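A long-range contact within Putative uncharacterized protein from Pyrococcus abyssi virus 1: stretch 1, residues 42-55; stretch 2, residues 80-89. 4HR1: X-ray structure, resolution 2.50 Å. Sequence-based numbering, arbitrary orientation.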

ATOM      1  N   LYS A  42       9.276 -10.689  -8.591  1.00 48.24           N
ATOM      2  CA  LYS A  42       8.268 -11.738  -8.780  1.00 47.22           C
ATOM      3  C   LYS A  42       7.229 -11.686  -7.654  1.00 50.82           C
ATOM      4  O   LYS A  42       6.033 -11.699  -7.935  1.00 50.51           O
ATOM      5  N   LEU A  43       7.685 -11.504  -6.390  1.00 48.18           N
ATOM      6  CA  LEU A  43       6.802 -11.369  -5.227  1.00 47.58           C
ATOM      7  C   LEU A  43       5.933 -10.131  -5.276  1.00 49.99           C
ATOM      8  O   LEU A  43       4.729 -10.239  -5.029  1.00 48.19           O
ATOM      9  N   LYS A  44       6.519  -8.968  -5.645  1.00 48.43           N
ATOM     10  CA  LYS A  44       5.773  -7.707  -5.793  1.00 49.48           C
ATOM     11  C   LYS A  44       4.616  -7.876  -6.807  1.00 52.57           C
ATOM     12  O   LYS A  44       3.478  -7.485  -6.510  1.00 50.36           O
ATOM     13  N   GLU A  45       4.902  -8.529  -7.964  1.00 49.65           N
ATOM     14  CA  GLU A  45       3.885  -8.798  -8.979  1.00 50.20           C
ATOM     15  C   GLU A  45       2.762  -9.671  -8.457  1.00 52.06           C
ATOM     16  O   GLU A  45       1.602  -9.348  -8.706  1.00 51.77           O
ATOM     17  N   ARG A  46       3.094 -10.731  -7.667  1.00 47.49           N
ATOM     18  CA  ARG A  46       2.100 -11.608  -7.016  1.00 46.49           C
ATOM     19  C   ARG A  46       1.190 -10.789  -6.090  1.00 48.41           C
ATOM     20  O   ARG A  46      -0.023 -11.036  -6.050  1.00 49.17           O
ATOM     21  N   VAL A  47       1.759  -9.766  -5.401  1.00 42.01           N
ATOM     22  CA  VAL A  47       0.978  -8.892  -4.508  1.00 40.70           C
ATOM     23  C   VAL A  47      -0.001  -8.028  -5.316  1.00 45.84           C
ATOM     24  O   VAL A  47      -1.194  -7.963  -4.960  1.00 44.16           O
ATOM     25  N   ASP A  48       0.503  -7.368  -6.403  1.00 43.32           N
ATOM     26  CA  ASP A  48      -0.334  -6.506  -7.252  1.00 44.25           C
ATOM     27  C   ASP A  48      -1.507  -7.282  -7.871  1.00 47.57           C
ATOM     28  O   ASP A  48      -2.624  -6.757  -7.911  1.00 46.24           O
ATOM     29  N   GLU A  49      -1.266  -8.557  -8.271  1.00 44.28           N
ATOM     30  CA  GLU A  49      -2.299  -9.433  -8.829  1.00 45.15           C
ATOM     31  C   GLU A  49      -3.437  -9.681  -7.834  1.00 50.47           C
ATOM     32  O   GLU A  49      -4.599  -9.402  -8.137  1.00 50.23           O
ATOM     33  N   ILE A  50      -3.096 -10.171  -6.634  1.00 48.01           N
ATOM     34  CA  ILE A  50      -4.079 -10.452  -5.598  1.00 47.84           C
ATOM     35  C   ILE A  50      -4.776  -9.187  -5.124  1.00 50.77           C
ATOM     36  O   ILE A  50      -5.990  -9.204  -4.928  1.00 49.54           O
ATOM     37  N   ALA A  51      -4.027  -8.067  -5.033  1.00 48.65           N
ATOM     38  CA  ALA A  51      -4.569  -6.766  -4.627  1.00 48.41           C
ATOM     39  C   ALA A  51      -5.753  -6.331  -5.482  1.00 53.24           C
ATOM     40  O   ALA A  51      -6.772  -5.925  -4.920  1.00 53.95           O
ATOM     41  N   THR A  52      -5.649  -6.456  -6.822  1.00 50.25           N
ATOM     42  CA  THR A  52      -6.727  -6.069  -7.746  1.00 50.87           C
ATOM     43  C   THR A  52      -7.964  -6.939  -7.626  1.00 54.82           C
ATOM     44  O   THR A  52      -9.091  -6.422  -7.724  1.00 54.44           O
ATOM     45  N   ALA A  53      -7.761  -8.245  -7.339  1.00 50.20           N
ATOM     46  CA  ALA A  53      -8.835  -9.209  -7.134  1.00 49.75           C
ATOM     47  C   ALA A  53      -9.799  -8.820  -6.000  1.00 54.72           C
ATOM     48  O   ALA A  53     -10.919  -9.342  -5.950  1.00 54.68           O
ATOM     49  N   VAL A  54      -9.383  -7.892  -5.108  1.00 51.53           N
ATOM     50  CA  VAL A  54     -10.186  -7.455  -3.956  1.00 51.58           C
ATOM     51  C   VAL A  54     -10.677  -5.991  -3.933  1.00 53.48           C
ATOM     52  O   VAL A  54     -11.475  -5.643  -3.052  1.00 53.78           O
ATOM     53  N   ASN A  55     -10.233  -5.150  -4.905  1.00 48.36           N
ATOM     54  CA  ASN A  55     -10.611  -3.730  -5.073  1.00 47.54           C
ATOM     55  C   ASN A  55     -12.103  -3.526  -4.996  1.00 51.05           C
ATOM     56  O   ASN A  55     -12.569  -2.476  -4.534  1.00 50.97           O
ATOM     57  N   LYS A  80     -10.348 -16.659   0.128  1.00 42.64           N
ATOM     58  CA  LYS A  80      -9.358 -17.308  -0.737  1.00 43.47           C
ATOM     59  C   LYS A  80      -8.232 -16.340  -1.080  1.00 47.45           C
ATOM     60  O   LYS A  80      -7.093 -16.769  -1.247  1.00 47.64           O
ATOM     61  N   ALA A  81      -8.547 -15.033  -1.171  1.00 43.30           N
ATOM     62  CA  ALA A  81      -7.552 -13.995  -1.427  1.00 42.69           C
ATOM     63  C   ALA A  81      -6.678 -13.826  -0.172  1.00 44.69           C
ATOM     64  O   ALA A  81      -5.445 -13.830  -0.289  1.00 43.84           O
ATOM     65  N   LEU A  82      -7.323 -13.782   1.036  1.00 39.86           N
ATOM     66  CA  LEU A  82      -6.654 -13.708   2.340  1.00 39.73           C
ATOM     67  C   LEU A  82      -5.610 -14.798   2.512  1.00 45.46           C
ATOM     68  O   LEU A  82      -4.538 -14.553   3.069  1.00 44.10           O
ATOM     69  N   LEU A  83      -5.913 -15.982   1.953  1.00 44.51           N
ATOM     70  CA  LEU A  83      -5.071 -17.162   1.970  1.00 45.11           C
ATOM     71  C   LEU A  83      -3.839 -17.018   1.099  1.00 47.55           C
ATOM     72  O   LEU A  83      -2.740 -17.384   1.526  1.00 47.36           O
ATOM     73  N   VAL A  84      -4.023 -16.507  -0.132  1.00 43.24           N
ATOM     74  CA  VAL A  84      -2.936 -16.293  -1.107  1.00 42.05           C
ATOM     75  C   VAL A  84      -1.964 -15.236  -0.531  1.00 41.87           C
ATOM     76  O   VAL A  84      -0.746 -15.401  -0.625  1.00 40.25           O
ATOM     77  N   LEU A  85      -2.532 -14.196   0.111  1.00 36.72           N
ATOM     78  CA  LEU A  85      -1.807 -13.099   0.751  1.00 36.64           C
ATOM     79  C   LEU A  85      -0.912 -13.622   1.886  1.00 42.89           C
ATOM     80  O   LEU A  85       0.236 -13.180   2.010  1.00 43.38           O
ATOM     81  N   GLU A  86      -1.427 -14.614   2.676  1.00 39.04           N
ATOM     82  CA  GLU A  86      -0.690 -15.230   3.774  1.00 37.14           C
ATOM     83  C   GLU A  86       0.436 -16.084   3.261  1.00 40.60           C
ATOM     84  O   GLU A  86       1.507 -16.054   3.850  1.00 40.13           O
ATOM     85  N   ASP A  87       0.263 -16.726   2.091  1.00 40.00           N
ATOM     86  CA  ASP A  87       1.354 -17.480   1.460  1.00 41.20           C
ATOM     87  C   ASP A  87       2.434 -16.516   0.987  1.00 45.79           C
ATOM     88  O   ASP A  87       3.621 -16.835   1.097  1.00 46.74           O
ATOM     89  N   ILE A  88       2.028 -15.311   0.496  1.00 41.82           N
ATOM     90  CA  ILE A  88       2.972 -14.285   0.039  1.00 41.04           C
ATOM     91  C   ILE A  88       3.838 -13.829   1.224  1.00 40.94           C
ATOM     92  O   ILE A  88       5.071 -13.820   1.109  1.00 39.07           O
ATOM     93  N   LYS A  89       3.190 -13.590   2.389  1.00 35.02           N
ATOM     94  CA  LYS A  89       3.870 -13.208   3.622  1.00 34.10           C
ATOM     95  C   LYS A  89       4.958 -14.233   3.969  1.00 38.77           C
ATOM     96  O   LYS A  89       6.102 -13.846   4.197  1.00 36.51           O
TER

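Two helical segments, 42-55 and 80-89, pack nearly antiparallel at 162°, their axes 10.1 Å apart at closest approach, and bury 489 Å² between them. No hydrogen bond or salt bridge crosses the contact; it is held by apolar side chains interlocking as knobs in holes, with one arginine laid along the border. Because the helices run in opposite directions, Leu-43 lies level with Ile-88 (CA to CA 7.1 Å) and Ile-50 with Ala-81 (CA to CA 6.5 Å).

Ile-88 gives up the most surface, 104 Å². Its CA-to-CB bond points toward the first helix, and with chi1 m and chi2 t the side chain enters a hole formed by Leu-43, Arg-46, Val-47 and Ile-50. Its CG2 meets Val-47 CG2 at 3.5 Å and, more loosely, Leu-43 CD2 at 4.2 Å, while its CD1 reaches Ile-50 CG2 at 3.7 Å. Leu-43 (m, t) starts out sideways, but its end comes nearer; Val-47 (t) also leaves its helix sideways.

Ile-50 is the reciprocal knob, with 90 Å² covered. It points toward the second helix and, with chi1 t and chi2 p, sits among Ala-81, Val-84, Leu-85 and Ile-88. Ile-50 CD1 comes to 3.6 Å from Ala-81 CA and 3.7 Å from Ala-81 CB, so it packs against both the backbone and the methyl group of Ala-81. The same CD1 lies 3.9 Å from Val-84 CB, and Ile-50 CG2 touches Leu-85 CD2 at 3.5 Å. Leu-85 (m, t) leaves its helix sideways, but its end comes nearer. Beyond Ile-50, Val-54 (m) points toward the second helix and places CG1 3.6 Å from Ala-81 CB, so the alanine methyl group is touched by both Ile-50 and Val-54.

Arg-46, third in covered area at 71 Å², points toward the second helix and stays partly exposed. Its chi1 of -94° and chi2 of -106° lie between the standard wells; chi3 is m. Ile-88 CG1 lies over one face of the guanidinium, 3.5 Å from Arg-46 NH1, and Asp-87 CB sits at its edge, 4.0 Å from the same NH1. Val-84 CG1 (chi1 t) is 3.4 Å from Arg-46 NH2. The closest contacts of the charged group with the second helix are thus to carbon atoms. The salt bridge from Lys-44 NZ to Asp-48 OD1, at 3.1 Å, lies within the first helix, and neither residue is covered by the second.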

ATOM      1  CB  LYS A  42       8.934 -13.125  -8.875  1.00 48.46           C
ATOM      2  CG  LYS A  42       9.661 -13.384 -10.205  1.00 51.06           C
ATOM      3  CD  LYS A  42       9.444 -14.821 -10.716  1.00 55.15           C
ATOM      4  CE  LYS A  42      10.259 -15.167 -11.949  1.00 53.84           C
ATOM      5  NZ  LYS A  42      11.693 -15.385 -11.621  1.00 56.09           N
ATOM      6  CB  LEU A  43       7.563 -11.474  -3.906  1.00 47.78           C
ATOM      7  CG  LEU A  43       7.955 -12.904  -3.518  1.00 52.90           C
ATOM      8  CD1 LEU A  43       9.232 -12.923  -2.711  1.00 53.23           C
ATOM      9  CD2 LEU A  43       6.829 -13.610  -2.783  1.00 54.35           C
ATOM     10  CB  LYS A  44       6.713  -6.555  -6.196  1.00 53.22           C
ATOM     11  CG  LYS A  44       6.028  -5.193  -6.304  1.00 71.73           C
ATOM     12  CD  LYS A  44       6.927  -4.174  -7.006  1.00 87.21           C
ATOM     13  CE  LYS A  44       6.151  -3.050  -7.662  1.00100.99           C
ATOM     14  NZ  LYS A  44       5.464  -3.487  -8.911  1.00109.41           N
ATOM     15  CB  GLU A  45       4.493  -9.359 -10.281  1.00 52.47           C
ATOM     16  CG  GLU A  45       4.828  -8.281 -11.302  1.00 65.75           C
ATOM     17  CD  GLU A  45       3.722  -7.264 -11.514  1.00 84.91           C
ATOM     18  OE1 GLU A  45       3.910  -6.098 -11.095  1.00 74.56           O
ATOM     19  OE2 GLU A  45       2.626  -7.664 -11.974  1.00 76.21           O
ATOM     20  CB  ARG A  46       2.785 -12.737  -6.226  1.00 47.60           C
ATOM     21  CG  ARG A  46       2.951 -14.047  -6.995  1.00 57.14           C
ATOM     22  CD  ARG A  46       1.977 -15.124  -6.528  1.00 71.40           C
ATOM     23  NE  ARG A  46       2.312 -15.669  -5.205  1.00 85.33           N
ATOM     24  CZ  ARG A  46       1.512 -16.461  -4.494  1.00104.22           C
ATOM     25  NH1 ARG A  46       1.892 -16.902  -3.302  1.00 89.23           N
ATOM     26  NH2 ARG A  46       0.325 -16.817  -4.970  1.00 97.28           N
ATOM     27  CB  VAL A  47       1.844  -8.049  -3.525  1.00 42.82           C
ATOM     28  CG1 VAL A  47       0.979  -7.207  -2.590  1.00 41.53           C
ATOM     29  CG2 VAL A  47       2.785  -8.936  -2.725  1.00 42.59           C
ATOM     30  CB  ASP A  48       0.488  -5.782  -8.337  1.00 46.87           C
ATOM     31  CG  ASP A  48       1.654  -4.932  -7.838  1.00 63.25           C
ATOM     32  OD1 ASP A  48       2.558  -4.625  -8.656  1.00 65.64           O
ATOM     33  OD2 ASP A  48       1.674  -4.586  -6.627  1.00 67.83           O
ATOM     34  CB  GLU A  49      -1.690 -10.763  -9.306  1.00 46.74           C
ATOM     35  CG  GLU A  49      -1.372 -10.768 -10.794  1.00 57.01           C
ATOM     36  CD  GLU A  49      -0.019 -11.320 -11.195  1.00 77.87           C
ATOM     37  OE1 GLU A  49       0.346 -12.425 -10.729  1.00 71.58           O
ATOM     38  OE2 GLU A  49       0.659 -10.665 -12.020  1.00 77.27           O
ATOM     39  CB  ILE A  50      -3.518 -11.376  -4.474  1.00 51.80           C
ATOM     40  CG1 ILE A  50      -4.611 -11.910  -3.534  1.00 52.52           C
ATOM     41  CG2 ILE A  50      -2.372 -10.750  -3.709  1.00 54.79           C
ATOM     42  CD1 ILE A  50      -5.445 -13.002  -4.186  1.00 61.62           C
ATOM     43  CB  ALA A  51      -3.481  -5.701  -4.634  1.00 48.84           C
ATOM     44  CB  THR A  52      -6.234  -5.865  -9.187  1.00 63.33           C
ATOM     45  OG1 THR A  52      -5.367  -6.936  -9.548  1.00 63.63           O
ATOM     46  CG2 THR A  52      -5.520  -4.516  -9.377  1.00 64.00           C
ATOM     47  CB  ALA A  53      -8.250 -10.579  -6.862  1.00 50.52           C
ATOM     48  CB  VAL A  54      -9.564  -7.902  -2.605  1.00 56.85           C
ATOM     49  CG1 VAL A  54      -9.522  -9.422  -2.493  1.00 56.58           C
ATOM     50  CG2 VAL A  54      -8.176  -7.298  -2.392  1.00 56.72           C
ATOM     51  CB  ASN A  55     -10.157  -3.194  -6.444  1.00 48.49           C
ATOM     52  CG  ASN A  55      -8.677  -3.025  -6.647  1.00 72.19           C
ATOM     53  OD1 ASN A  55      -7.882  -2.990  -5.693  1.00 70.85           O
ATOM     54  ND2 ASN A  55      -8.283  -2.876  -7.915  1.00 58.78           N
ATOM     55  CB  LYS A  80     -10.015 -17.864  -2.010  1.00 47.06           C
ATOM     56  CG  LYS A  80     -10.697 -19.215  -1.800  1.00 60.89           C
ATOM     57  CD  LYS A  80     -11.934 -19.422  -2.684  1.00 73.60           C
ATOM     58  CE  LYS A  80     -11.633 -19.764  -4.130  1.00 91.65           C
ATOM     59  NZ  LYS A  80     -11.518 -18.547  -4.991  1.00102.29           N
ATOM     60  CB  ALA A  81      -8.234 -12.683  -1.791  1.00 43.56           C
ATOM     61  CB  LEU A  82      -7.659 -13.751   3.488  1.00 39.52           C
ATOM     62  CG  LEU A  82      -8.382 -12.434   3.775  1.00 44.50           C
ATOM     63  CD1 LEU A  82      -9.468 -12.638   4.800  1.00 44.57           C
ATOM     64  CD2 LEU A  82      -7.409 -11.345   4.254  1.00 46.12           C
ATOM     65  CB  LEU A  83      -5.898 -18.349   1.497  1.00 45.93           C
ATOM     66  CG  LEU A  83      -6.030 -19.460   2.496  1.00 52.13           C
ATOM     67  CD1 LEU A  83      -7.410 -20.129   2.381  1.00 52.85           C
ATOM     68  CD2 LEU A  83      -4.823 -20.435   2.417  1.00 53.76           C
ATOM     69  CB  VAL A  84      -3.510 -15.897  -2.505  1.00 45.82           C
ATOM     70  CG1 VAL A  84      -2.421 -15.413  -3.464  1.00 45.13           C
ATOM     71  CG2 VAL A  84      -4.290 -17.057  -3.119  1.00 45.58           C
ATOM     72  CB  LEU A  85      -2.799 -12.044   1.282  1.00 36.00           C
ATOM     73  CG  LEU A  85      -3.453 -11.114   0.254  1.00 38.80           C
ATOM     74  CD1 LEU A  85      -4.694 -10.408   0.859  1.00 38.23           C
ATOM     75  CD2 LEU A  85      -2.457 -10.090  -0.274  1.00 37.87           C
ATOM     76  CB  GLU A  86      -1.616 -15.913   4.782  1.00 38.18           C
ATOM     77  CG  GLU A  86      -1.005 -16.097   6.160  1.00 47.66           C
ATOM     78  CD  GLU A  86      -0.683 -14.869   6.999  1.00 61.62           C
ATOM     79  OE1 GLU A  86       0.109 -15.012   7.957  1.00 51.51           O
ATOM     80  OE2 GLU A  86      -1.282 -13.795   6.766  1.00 52.62           O
ATOM     81  CB  ASP A  87       0.853 -18.318   0.268  1.00 44.78           C
ATOM     82  CG  ASP A  87      -0.168 -19.396   0.617  1.00 61.96           C
ATOM     83  OD1 ASP A  87       0.128 -20.233   1.492  1.00 61.64           O
ATOM     84  OD2 ASP A  87      -1.224 -19.453  -0.050  1.00 72.43           O
ATOM     85  CB  ILE A  88       2.292 -13.125  -0.752  1.00 44.17           C
ATOM     86  CG1 ILE A  88       1.637 -13.665  -2.074  1.00 44.40           C
ATOM     87  CG2 ILE A  88       3.312 -12.032  -1.088  1.00 44.51           C
ATOM     88  CD1 ILE A  88       0.452 -12.831  -2.620  1.00 42.66           C
ATOM     89  CB  LYS A  89       2.858 -12.999   4.761  1.00 34.96           C
ATOM     90  CG  LYS A  89       3.457 -12.390   6.023  1.00 37.80           C
ATOM     91  CD  LYS A  89       2.386 -11.834   6.948  1.00 40.00           C
ATOM     92  CE  LYS A  89       3.012 -11.059   8.090  1.00 39.77           C
ATOM     93  NZ  LYS A  89       2.004 -10.301   8.886  1.00 44.66           N
TER